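Local coordinates for lipoprotein (Colwellia psychrerythraea, PDB 3O0Y) that is of unknown function but, as a lipoprotein of a family in the Peptidase_MA clan, may be a membrane-anchored relative of the metallopeptidases, at residues 107-112 against 459-464; 206-211 against 260-265; 358-363 against 417-422; 509-514 against 544-549. One frame throughout, in Å; residues are numbered along the deposited sequence.

Contact 1 of 4, residues 107-112 against 459-464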
# COMPACT_ATOMS: atom_id res chain seq x y z
N GLN A 107 9.96 12.91 -17.43
CA GLN A 107 9.14 11.74 -17.76
C GLN A 107 8.42 11.19 -16.55
O GLN A 107 7.17 10.95 -16.61
CB GLN A 107 9.98 10.66 -18.39
CG GLN A 107 9.16 9.43 -18.77
CD GLN A 107 9.95 8.45 -19.69
OE1 GLN A 107 10.99 8.83 -20.22
NE2 GLN A 107 9.40 7.22 -19.93
N VAL A 108 9.11 11.05 -15.43
CA VAL A 108 8.49 10.57 -14.22
C VAL A 108 7.43 11.55 -13.71
O VAL A 108 6.32 11.17 -13.35
CB VAL A 108 9.48 10.27 -13.12
CG1 VAL A 108 8.76 9.90 -11.80
CG2 VAL A 108 10.43 9.18 -13.64
N MET A 109 7.75 12.83 -13.66
CA MET A 109 6.77 13.73 -13.13
C MET A 109 5.53 13.91 -14.04
O MET A 109 4.45 14.13 -13.50
CB MET A 109 7.38 15.09 -12.79
CG MET A 109 8.30 15.04 -11.61
SD MET A 109 7.55 14.70 -9.99
CE MET A 109 6.38 16.12 -9.92
N ALA A 110 5.69 13.87 -15.35
CA ALA A 110 4.50 13.85 -16.28
C ALA A 110 3.66 12.60 -15.97
O ALA A 110 2.43 12.65 -15.90
CB ALA A 110 4.92 13.88 -17.79
N GLY A 111 4.34 11.47 -15.73
CA GLY A 111 3.62 10.19 -15.42
C GLY A 111 2.89 10.25 -14.10
O GLY A 111 1.79 9.78 -13.99
N LEU A 112 3.55 10.78 -13.06
CA LEU A 112 2.96 10.83 -11.75
C LEU A 112 1.78 11.77 -11.68
O LEU A 112 0.76 11.48 -11.09
CB LEU A 112 3.96 11.19 -10.66
CG LEU A 112 4.86 10.21 -10.07
CD1 LEU A 112 5.85 10.89 -9.11
CD2 LEU A 112 3.98 9.16 -9.37
N PHE A 459 10.03 16.65 -5.03
CA PHE A 459 9.48 15.99 -3.86
C PHE A 459 8.58 14.83 -4.19
O PHE A 459 8.71 13.75 -3.59
CB PHE A 459 8.70 16.91 -2.94
CG PHE A 459 8.26 16.23 -1.70
CD1 PHE A 459 9.09 16.09 -0.63
CD2 PHE A 459 6.97 15.77 -1.62
CE1 PHE A 459 8.61 15.44 0.53
CE2 PHE A 459 6.51 15.11 -0.52
CZ PHE A 459 7.34 14.93 0.56
N LEU A 460 7.72 14.94 -5.19
CA LEU A 460 6.85 13.81 -5.44
C LEU A 460 7.60 12.55 -5.90
O LEU A 460 7.14 11.41 -5.68
CB LEU A 460 5.80 14.18 -6.49
CG LEU A 460 4.65 15.08 -6.01
CD1 LEU A 460 3.62 15.34 -7.17
CD2 LEU A 460 3.94 14.54 -4.77
N ARG A 461 8.80 12.74 -6.45
CA ARG A 461 9.66 11.63 -6.76
C ARG A 461 10.24 10.92 -5.56
O ARG A 461 10.55 9.72 -5.66
CB ARG A 461 10.82 11.99 -7.69
CG ARG A 461 10.31 12.10 -9.16
CD ARG A 461 11.50 11.91 -10.11
NE ARG A 461 12.14 10.59 -10.02
CZ ARG A 461 13.22 10.23 -10.68
NH1 ARG A 461 13.89 11.06 -11.51
NH2 ARG A 461 13.71 9.01 -10.51
N ARG A 462 10.34 11.61 -4.44
CA ARG A 462 10.83 11.00 -3.24
C ARG A 462 9.83 10.05 -2.54
O ARG A 462 10.23 9.20 -1.76
CB ARG A 462 11.36 12.03 -2.23
CG ARG A 462 12.47 12.84 -2.80
CD ARG A 462 12.80 14.03 -2.02
NE ARG A 462 13.28 13.66 -0.70
CZ ARG A 462 13.47 14.54 0.30
NH1 ARG A 462 13.27 15.84 0.10
NH2 ARG A 462 13.97 14.14 1.46
N ILE A 463 8.56 10.21 -2.83
CA ILE A 463 7.47 9.39 -2.27
C ILE A 463 6.61 8.71 -3.34
O ILE A 463 5.47 8.29 -3.07
CB ILE A 463 6.54 10.24 -1.42
CG1 ILE A 463 6.01 11.45 -2.19
CG2 ILE A 463 7.34 10.81 -0.19
CD1 ILE A 463 4.65 12.05 -1.59
N ALA A 464 7.13 8.62 -4.57
CA ALA A 464 6.34 8.20 -5.73
C ALA A 464 5.78 6.81 -5.45
O ALA A 464 6.56 5.91 -5.15
CB ALA A 464 7.31 8.13 -6.99
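Val108, Met109 and Leu112, from one side of helix 107-112, pack against Leu460, Arg461 and Ala464 of the short, weakly bonded helical turn 459-462 and the loop that follows it. This buried, mostly apolar junction joins helix 100-117 to a part of the chain about 350 residues further on. Met109 crosses Leu460 at about a right angle. Its chi2 (-68°) places SD 3.9 Å from Leu460 CB, and chi3 carries CE on to 4.0 Å from Leu460 CD1. The same sulfur also touches the aliphatic part of the arginine, with SD 3.9 Å from Arg461 CG. Leu112 uses a single methyl, CD1, which meets Ala464 CB at 3.8 Å and rests 3.7 Å from the carbonyl oxygen Leu460 O.

The second kind of contact involves the arginine and the valine, which cross at about a right angle. Val108 CG1 lies 3.8 Å from Arg461 CG, and Val108 CG2 stands 4.2 Å above the plane of the Arg461 guanidinium, over its centre. The charged end is tied elsewhere: NH1 of Arg461 is hydrogen-bonded to OD1 of Asn105, about a turn before Val108 on helix 100-117, which helps to hold the group there.

Tyr466 packs on Val108 and Leu112, helix 27-44 reaches Met109 through Tyr35 and Leu460 through Ala38, and helix 595-608 covers Val108 through Val597.

Contact 2 of 4, residues 206-211 against 260-265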
# COMPACT_ATOMS: atom_id res chain seq x y z
N TYR A 206 -18.34 -2.08 8.17
CA TYR A 206 -17.30 -1.20 8.76
C TYR A 206 -17.93 0.04 9.39
O TYR A 206 -17.63 0.41 10.52
CB TYR A 206 -16.28 -0.77 7.69
CG TYR A 206 -15.42 0.38 8.20
CD1 TYR A 206 -14.36 0.16 9.06
CD2 TYR A 206 -15.73 1.71 7.87
CE1 TYR A 206 -13.60 1.23 9.56
CE2 TYR A 206 -14.96 2.77 8.37
CZ TYR A 206 -13.92 2.51 9.23
OH TYR A 206 -13.17 3.60 9.70
N LEU A 207 -18.81 0.68 8.62
CA LEU A 207 -19.44 1.94 9.04
C LEU A 207 -20.32 1.72 10.30
O LEU A 207 -20.32 2.56 11.23
CB LEU A 207 -20.29 2.50 7.91
CG LEU A 207 -19.52 2.99 6.68
CD1 LEU A 207 -20.45 3.31 5.51
CD2 LEU A 207 -18.64 4.22 7.03
N LYS A 208 -21.07 0.62 10.32
CA LYS A 208 -21.83 0.23 11.52
C LYS A 208 -20.89 -0.03 12.71
O LYS A 208 -21.15 0.45 13.81
CB LYS A 208 -22.65 -1.02 11.24
CG LYS A 208 -23.59 -1.40 12.31
CD LYS A 208 -24.40 -2.68 11.93
CE LYS A 208 -25.53 -2.35 10.98
NZ LYS A 208 -25.59 -3.22 9.73
N GLY A 209 -19.84 -0.79 12.48
CA GLY A 209 -18.86 -1.11 13.51
C GLY A 209 -18.23 0.15 14.10
O GLY A 209 -17.93 0.23 15.34
N PHE A 210 -18.07 1.16 13.26
CA PHE A 210 -17.36 2.43 13.67
C PHE A 210 -18.07 3.18 14.82
O PHE A 210 -17.39 3.69 15.75
CB PHE A 210 -17.14 3.35 12.46
CG PHE A 210 -16.11 4.45 12.67
CD1 PHE A 210 -14.77 4.21 12.44
CD2 PHE A 210 -16.49 5.72 13.06
CE1 PHE A 210 -13.84 5.24 12.57
CE2 PHE A 210 -15.57 6.73 13.22
CZ PHE A 210 -14.25 6.49 12.98
N THR A 211 -19.41 3.16 14.80
CA THR A 211 -20.25 3.81 15.80
C THR A 211 -21.00 2.83 16.70
O THR A 211 -21.99 3.21 17.35
CB THR A 211 -21.26 4.80 15.16
OG1 THR A 211 -22.27 4.08 14.45
CG2 THR A 211 -20.54 5.84 14.26
N SER A 260 -24.83 8.73 8.70
CA SER A 260 -25.26 9.29 7.44
C SER A 260 -24.80 8.44 6.24
O SER A 260 -25.52 8.19 5.26
CB SER A 260 -24.53 10.63 7.27
OG SER A 260 -25.39 11.49 6.64
N VAL A 261 -23.50 8.18 6.24
CA VAL A 261 -22.94 7.39 5.11
C VAL A 261 -23.42 5.94 5.10
O VAL A 261 -23.67 5.37 4.03
CB VAL A 261 -21.40 7.47 5.10
CG1 VAL A 261 -20.85 6.77 3.86
CG2 VAL A 261 -21.00 8.96 5.14
N GLU A 262 -23.52 5.35 6.29
CA GLU A 262 -24.06 4.02 6.44
C GLU A 262 -25.44 3.93 5.80
O GLU A 262 -25.69 3.05 4.95
CB GLU A 262 -24.09 3.67 7.92
CG GLU A 262 -24.49 2.23 8.23
CD GLU A 262 -24.90 2.07 9.69
OE1 GLU A 262 -24.37 2.82 10.56
OE2 GLU A 262 -25.72 1.17 9.96
N LYS A 263 -26.29 4.88 6.11
CA LYS A 263 -27.66 4.90 5.59
C LYS A 263 -27.64 5.08 4.07
O LYS A 263 -28.34 4.37 3.37
CB LYS A 263 -28.47 6.02 6.26
CG LYS A 263 -29.92 6.16 5.78
CD LYS A 263 -30.72 7.16 6.63
CE LYS A 263 -32.18 7.23 6.13
NZ LYS A 263 -32.83 8.52 6.49
N ALA A 264 -26.83 6.01 3.57
CA ALA A 264 -26.73 6.21 2.12
C ALA A 264 -26.31 4.94 1.38
O ALA A 264 -26.84 4.61 0.30
CB ALA A 264 -25.78 7.40 1.80
N SER A 265 -25.29 4.27 1.94
CA SER A 265 -24.78 3.04 1.38
C SER A 265 -25.84 1.95 1.40
O SER A 265 -26.04 1.26 0.38
CB SER A 265 -23.53 2.61 2.15
OG SER A 265 -22.50 3.57 1.98
O HOH W 1 -22.32 4.21 11.74
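Leu207 and Glu262 mark the closest backbone approach, their CA atoms 5.7 Å apart, where the last turns of helix 197-210 run nearly antiparallel to helix 236-268, the short axes 9.3 Å apart at 153°. It is an antiparallel helix pair within a largely helical fold, buried on one flank and polar on the other.

The apolar part belongs to Leu207. Its CG sits beside the backbone N (chi1 -68°), and CD1 reaches the opposite helix, 3.9 Å from Val261 CG1 and 3.8 Å from Glu262 N. Leu145 of helix 144-154 and Val138 touch both Leu207 and Val261 on this side, and Ala178 and Ile182 of helix 174-190 back the valine.

On the polar side, the carboxylate of Glu262 reaches the surface of the first helix beside Lys208. Its OE2 lies alongside the CB, CG and CE carbons of the lysine chain, which is bent at chi3 and chi4 and which the glutamate crosses obliquely. Lys208 NZ is 4.4 Å from Glu262 OE2, beyond a salt bridge, though the opposite charges would probably still attract. OE1 turns to a water that ties the helices together. An alanine at Glu262 would probably cost that water one of its acceptors and leave Lys208 without the nearby negative charge, although the CB packing against Leu207 would persist.

The water is held by three protein atoms: it accepts from Thr211 OG1 at 2.7 Å and donates to Leu207 O at 2.6 Å and to Glu262 OE1 at 2.7 Å.

Contact 3 of 4, residues 358-363 against 417-422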
# COMPACT_ATOMS: atom_id res chain seq x y z
N GLU A 358 7.95 -14.11 21.97
CA GLU A 358 8.87 -14.92 21.19
C GLU A 358 8.81 -14.52 19.73
O GLU A 358 9.83 -14.33 19.07
CB GLU A 358 8.60 -16.42 21.35
CG GLU A 358 9.75 -17.25 20.70
CD GLU A 358 9.51 -18.76 20.71
OE1 GLU A 358 8.51 -19.21 21.27
OE2 GLU A 358 10.29 -19.47 20.06
N LEU A 359 7.60 -14.38 19.18
CA LEU A 359 7.43 -13.95 17.84
C LEU A 359 8.12 -12.61 17.59
O LEU A 359 8.87 -12.43 16.64
CB LEU A 359 5.94 -13.92 17.49
CG LEU A 359 5.51 -13.69 16.08
CD1 LEU A 359 3.93 -14.00 15.90
CD2 LEU A 359 5.86 -12.26 15.63
N LEU A 360 7.89 -11.64 18.48
CA LEU A 360 8.47 -10.31 18.31
C LEU A 360 10.00 -10.31 18.43
O LEU A 360 10.66 -9.62 17.66
CB LEU A 360 7.85 -9.33 19.31
CG LEU A 360 6.38 -8.90 18.99
CD1 LEU A 360 5.77 -8.25 20.27
CD2 LEU A 360 6.29 -8.01 17.83
N SER A 361 10.53 -11.15 19.32
CA SER A 361 11.99 -11.30 19.45
C SER A 361 12.57 -11.93 18.23
O SER A 361 13.66 -11.55 17.76
CB SER A 361 12.38 -12.13 20.69
OG SER A 361 11.86 -11.39 21.81
N ASP A 362 11.88 -12.93 17.72
CA ASP A 362 12.34 -13.57 16.47
C ASP A 362 12.40 -12.59 15.31
O ASP A 362 13.44 -12.52 14.56
CB ASP A 362 11.45 -14.76 16.06
CG ASP A 362 11.65 -16.02 16.96
OD1 ASP A 362 12.65 -16.11 17.77
OD2 ASP A 362 10.80 -16.95 16.82
N ILE A 363 11.33 -11.82 15.12
CA ILE A 363 11.32 -10.74 14.10
C ILE A 363 12.48 -9.79 14.23
O ILE A 363 13.18 -9.49 13.24
CB ILE A 363 10.09 -9.83 14.18
CG1 ILE A 363 8.96 -10.53 13.59
CG2 ILE A 363 10.37 -8.51 13.30
CD1 ILE A 363 7.64 -9.67 13.83
N TYR A 417 7.21 -1.58 10.70
CA TYR A 417 6.77 -2.89 10.33
C TYR A 417 5.74 -3.29 11.37
O TYR A 417 6.04 -3.51 12.53
CB TYR A 417 7.97 -3.84 10.25
CG TYR A 417 7.70 -5.35 10.19
CD1 TYR A 417 6.52 -5.89 9.79
CD2 TYR A 417 8.75 -6.21 10.42
CE1 TYR A 417 6.35 -7.27 9.72
CE2 TYR A 417 8.56 -7.60 10.39
CZ TYR A 417 7.37 -8.11 10.01
OH TYR A 417 7.19 -9.47 9.93
N TRP A 418 4.49 -3.32 10.91
CA TRP A 418 3.39 -3.75 11.70
C TRP A 418 3.13 -5.24 11.54
O TRP A 418 3.09 -5.77 10.40
CB TRP A 418 2.13 -3.05 11.30
CG TRP A 418 2.15 -1.60 11.49
CD1 TRP A 418 2.61 -0.70 10.58
CD2 TRP A 418 1.75 -0.83 12.65
NE1 TRP A 418 2.48 0.59 11.07
CE2 TRP A 418 1.98 0.54 12.35
CE3 TRP A 418 1.24 -1.16 13.90
CZ2 TRP A 418 1.72 1.57 13.26
CZ3 TRP A 418 0.99 -0.16 14.83
CH2 TRP A 418 1.21 1.22 14.49
N ILE A 419 2.98 -5.90 12.67
CA ILE A 419 2.66 -7.34 12.69
C ILE A 419 1.34 -7.62 13.40
O ILE A 419 1.07 -7.04 14.44
CB ILE A 419 3.87 -8.12 13.34
CG1 ILE A 419 3.63 -9.61 13.25
CG2 ILE A 419 4.11 -7.66 14.76
CD1 ILE A 419 3.76 -10.19 11.85
N ASN A 420 0.50 -8.51 12.82
CA ASN A 420 -0.79 -8.87 13.44
C ASN A 420 -0.64 -10.06 14.37
O ASN A 420 -0.30 -11.16 13.90
CB ASN A 420 -1.77 -9.25 12.35
CG ASN A 420 -3.17 -9.24 12.83
OD1 ASN A 420 -3.47 -9.70 13.92
ND2 ASN A 420 -4.07 -8.71 12.01
N LEU A 421 -0.75 -9.82 15.67
CA LEU A 421 -0.63 -10.89 16.66
C LEU A 421 -1.97 -11.50 17.10
O LEU A 421 -2.02 -12.23 18.12
CB LEU A 421 0.16 -10.37 17.82
CG LEU A 421 1.51 -9.69 17.62
CD1 LEU A 421 2.03 -9.19 18.95
CD2 LEU A 421 2.41 -10.73 16.92
N ARG A 422 -3.04 -11.25 16.33
CA ARG A 422 -4.34 -11.77 16.78
C ARG A 422 -4.38 -13.29 16.94
O ARG A 422 -4.87 -13.81 17.98
CB ARG A 422 -5.45 -11.40 15.82
CG ARG A 422 -6.88 -11.80 16.24
CD ARG A 422 -7.96 -11.49 15.17
NE ARG A 422 -8.12 -12.58 14.20
CZ ARG A 422 -7.66 -12.59 12.93
NH1 ARG A 422 -7.05 -11.55 12.35
NH2 ARG A 422 -7.87 -13.68 12.20
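Helix 358-363 runs nearly antiparallel to strand 417-419, on one face of the sheet, the short axes 11.3 Å apart at 154° and the CA atoms of Leu360 and Ile419 8.6 Å apart. The interface is made of hydrocarbon groups. Leu359 meets the loop beyond the strand, its CD1 3.7 Å from Leu421 CD2. Leu360 and Ile419 slide past each other in opposite directions, Leu360 CD2 coming 3.8 Å from Ile419 CG2.

Ile363 reaches tip to tip toward two strand residues. Its CD1 lies 4.1 Å from Ile419 CG1, which is placed anti to its own backbone N (chi1 -174°) and so extends toward the helix. Its CG2 comes 3.5 Å from Tyr417 CE2, approaching the ring obliquely. Tyr417 OH, 3.9 Å from Ile363 CD1, is hydrogen-bonded to Thr436 of helix 432-439. A leucine at Tyr417 would probably leave Thr436 without this partner and open a gap beside Ile363.

Further on, Asn420 OD1 accepts from Arg422 N in an Asx turn.

Tyr417 and Ile419 also touch Leu435, so helices 353-373 and 432-439 pack on the same face of the sheet. A small mixed sheet, its middle strand 416-419 backed by helices, is consistent with the metallopeptidase-like architecture of the Peptidase_MA clan.

Contact 4 of 4, residues 509-514 against 544-549. With SO4 (sulfate ion), chain D.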
# COMPACT_ATOMS: atom_id res chain seq x y z
N VAL A 509 -3.41 -14.55 -11.47
CA VAL A 509 -4.47 -15.38 -12.00
C VAL A 509 -5.86 -14.90 -11.55
O VAL A 509 -6.84 -14.78 -12.35
CB VAL A 509 -4.28 -16.84 -11.60
CG1 VAL A 509 -5.44 -17.67 -12.17
CG2 VAL A 509 -2.97 -17.43 -12.11
N VAL A 510 -5.99 -14.65 -10.24
CA VAL A 510 -7.30 -14.32 -9.68
C VAL A 510 -7.74 -12.85 -9.98
O VAL A 510 -8.95 -12.57 -10.12
CB VAL A 510 -7.45 -14.63 -8.14
CG1 VAL A 510 -7.32 -16.19 -7.88
CG2 VAL A 510 -6.50 -13.83 -7.30
N ASP A 511 -6.80 -11.90 -10.06
CA ASP A 511 -7.23 -10.51 -10.32
C ASP A 511 -7.69 -10.41 -11.76
O ASP A 511 -8.77 -9.88 -12.03
CB ASP A 511 -6.08 -9.54 -10.02
CG ASP A 511 -6.49 -8.09 -10.10
OD1 ASP A 511 -7.06 -7.59 -9.12
OD2 ASP A 511 -6.28 -7.49 -11.17
N THR A 512 -6.91 -10.99 -12.68
CA THR A 512 -7.35 -11.03 -14.10
C THR A 512 -8.62 -11.92 -14.23
O THR A 512 -9.50 -11.68 -15.05
CB THR A 512 -6.28 -11.52 -15.03
OG1 THR A 512 -5.75 -12.80 -14.59
CG2 THR A 512 -5.10 -10.55 -15.10
N GLY A 513 -8.66 -12.99 -13.42
CA GLY A 513 -9.85 -13.90 -13.35
C GLY A 513 -11.13 -13.13 -13.09
O GLY A 513 -12.06 -13.19 -13.90
N LEU A 514 -11.16 -12.46 -11.96
CA LEU A 514 -12.32 -11.65 -11.55
C LEU A 514 -12.64 -10.53 -12.53
O LEU A 514 -13.81 -10.32 -12.86
CB LEU A 514 -12.00 -11.00 -10.21
CG LEU A 514 -11.99 -11.90 -9.01
CD1 LEU A 514 -11.17 -11.21 -7.86
CD2 LEU A 514 -13.37 -12.27 -8.52
N GLU A 544 -11.94 -10.21 -1.71
CA GLU A 544 -12.74 -8.98 -1.61
C GLU A 544 -11.91 -7.70 -1.76
O GLU A 544 -12.35 -6.71 -2.31
CB GLU A 544 -13.59 -8.96 -0.34
CG GLU A 544 -14.62 -10.18 -0.36
CD GLU A 544 -15.54 -10.29 0.82
OE1 GLU A 544 -15.53 -9.36 1.66
OE2 GLU A 544 -16.37 -11.24 0.84
N ARG A 545 -10.67 -7.72 -1.30
CA ARG A 545 -9.72 -6.65 -1.55
C ARG A 545 -9.53 -6.49 -3.07
O ARG A 545 -9.57 -5.36 -3.57
CB ARG A 545 -8.36 -6.98 -0.88
CG ARG A 545 -7.17 -6.26 -1.45
CD ARG A 545 -5.89 -6.72 -0.74
NE ARG A 545 -4.72 -6.39 -1.51
CZ ARG A 545 -3.49 -6.57 -1.06
NH1 ARG A 545 -2.48 -6.29 -1.83
NH2 ARG A 545 -3.32 -7.08 0.16
N TYR A 546 -9.30 -7.58 -3.78
CA TYR A 546 -8.98 -7.51 -5.24
C TYR A 546 -10.15 -6.93 -5.98
O TYR A 546 -10.02 -6.16 -6.96
CB TYR A 546 -8.59 -8.85 -5.84
CG TYR A 546 -7.44 -9.53 -5.10
CD1 TYR A 546 -6.52 -8.83 -4.36
CD2 TYR A 546 -7.36 -10.89 -5.10
CE1 TYR A 546 -5.53 -9.52 -3.66
CE2 TYR A 546 -6.36 -11.57 -4.40
CZ TYR A 546 -5.50 -10.89 -3.68
OH TYR A 546 -4.54 -11.66 -2.97
N MET A 547 -11.33 -7.27 -5.49
CA MET A 547 -12.59 -6.76 -6.08
C MET A 547 -12.70 -5.23 -5.92
O MET A 547 -13.16 -4.56 -6.82
CB MET A 547 -13.82 -7.43 -5.47
CG MET A 547 -14.05 -8.92 -5.83
SD MET A 547 -15.26 -9.85 -4.77
CE MET A 547 -16.69 -8.70 -4.94
N ALA A 548 -12.22 -4.68 -4.81
CA ALA A 548 -12.26 -3.22 -4.52
C ALA A 548 -11.12 -2.48 -5.16
O ALA A 548 -11.22 -1.27 -5.37
CB ALA A 548 -12.20 -2.98 -2.96
N TRP A 549 -9.99 -3.18 -5.39
CA TRP A 549 -8.73 -2.60 -5.93
C TRP A 549 -8.27 -3.25 -7.23
O TRP A 549 -7.19 -3.80 -7.31
CB TRP A 549 -7.59 -2.75 -4.92
CG TRP A 549 -7.71 -2.02 -3.67
CD1 TRP A 549 -8.58 -1.01 -3.35
CD2 TRP A 549 -6.85 -2.16 -2.52
NE1 TRP A 549 -8.34 -0.56 -2.07
CE2 TRP A 549 -7.29 -1.26 -1.54
CE3 TRP A 549 -5.77 -3.00 -2.22
CZ2 TRP A 549 -6.69 -1.17 -0.30
CZ3 TRP A 549 -5.19 -2.93 -0.98
CH2 TRP A 549 -5.63 -1.99 -0.04
S SO4 D . 0.72 -7.45 0.65
O1 SO4 D . 1.48 -8.45 -0.16
O2 SO4 D . 1.18 -7.52 1.99
O3 SO4 D . 0.97 -6.06 0.22
O4 SO4 D . -0.70 -7.61 0.44
O HOH W 2 -6.15 -6.24 -6.98
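Two helices that cross at 55°, with Tyr546 of one lodged against Val510, Asp511 and Leu514 of the other, form this buried helix-helix junction, and a water bridges them at the C-terminal end of helix 536-548. Val510 CG2 comes obliquely to the tyrosine ring, 3.7 Å from Tyr546 CE2. Leu514 crosses Tyr546 at about a right angle, its CD1 4.0 Å from Tyr546 CB and 4.2 Å from Met547 CG. Asp511 is the polar member: CG lies anti to the backbone N (chi1 -173°), and OD1 rests 3.8 Å from Tyr546 CB, with the carboxylate and ring planes 74° apart.

The water donates to Asp511 OD1 and to Trp549 O, at 2.7 Å from each, and so connects the acid to the first residue to leave the helix. The other oxygen, OD2 of Asp511, is hydrogen-bonded to Tyr288 OH. Tyr546 OH is held by Arg507, one turn before Asp511.

Arg545 points elsewhere, to a sulfate probably taken from the crystallisation liquor. Its NH2 bonds to sulfate O4 at 2.7 Å, near the guanidinium plane, and NH1 adds a weak bond to the same oxygen. Tyr556, Arg504 and Arg507 also hydrogen-bond the anion.

Helix 521-532 packs over Val510, Leu514 and Tyr546, while helix 197-210 lies against Met547 through Val198 and Thr199.

How the contacts relate
From the N terminus, helix 100-117 opens contact 1, which closes only at 459-464, some 350 residues later, and joins the early helices to the chain just beyond helix 444-452. Contacts 2 and 3 nest inside that loop, one after the other: 206-211 against 260-265 pairs helices 197-210 and 236-268, and 358-363 against 417-422 sets helix 353-373 on the mixed sheet. Contact 4 follows once contact 1 has closed and joins helices 491-515 and 536-548. None cross and none touch; contacts 1 and 3 lie on opposite sides of the chain's centre, whereas contacts 2 and 4 approach to about 10 Å between nearest atoms.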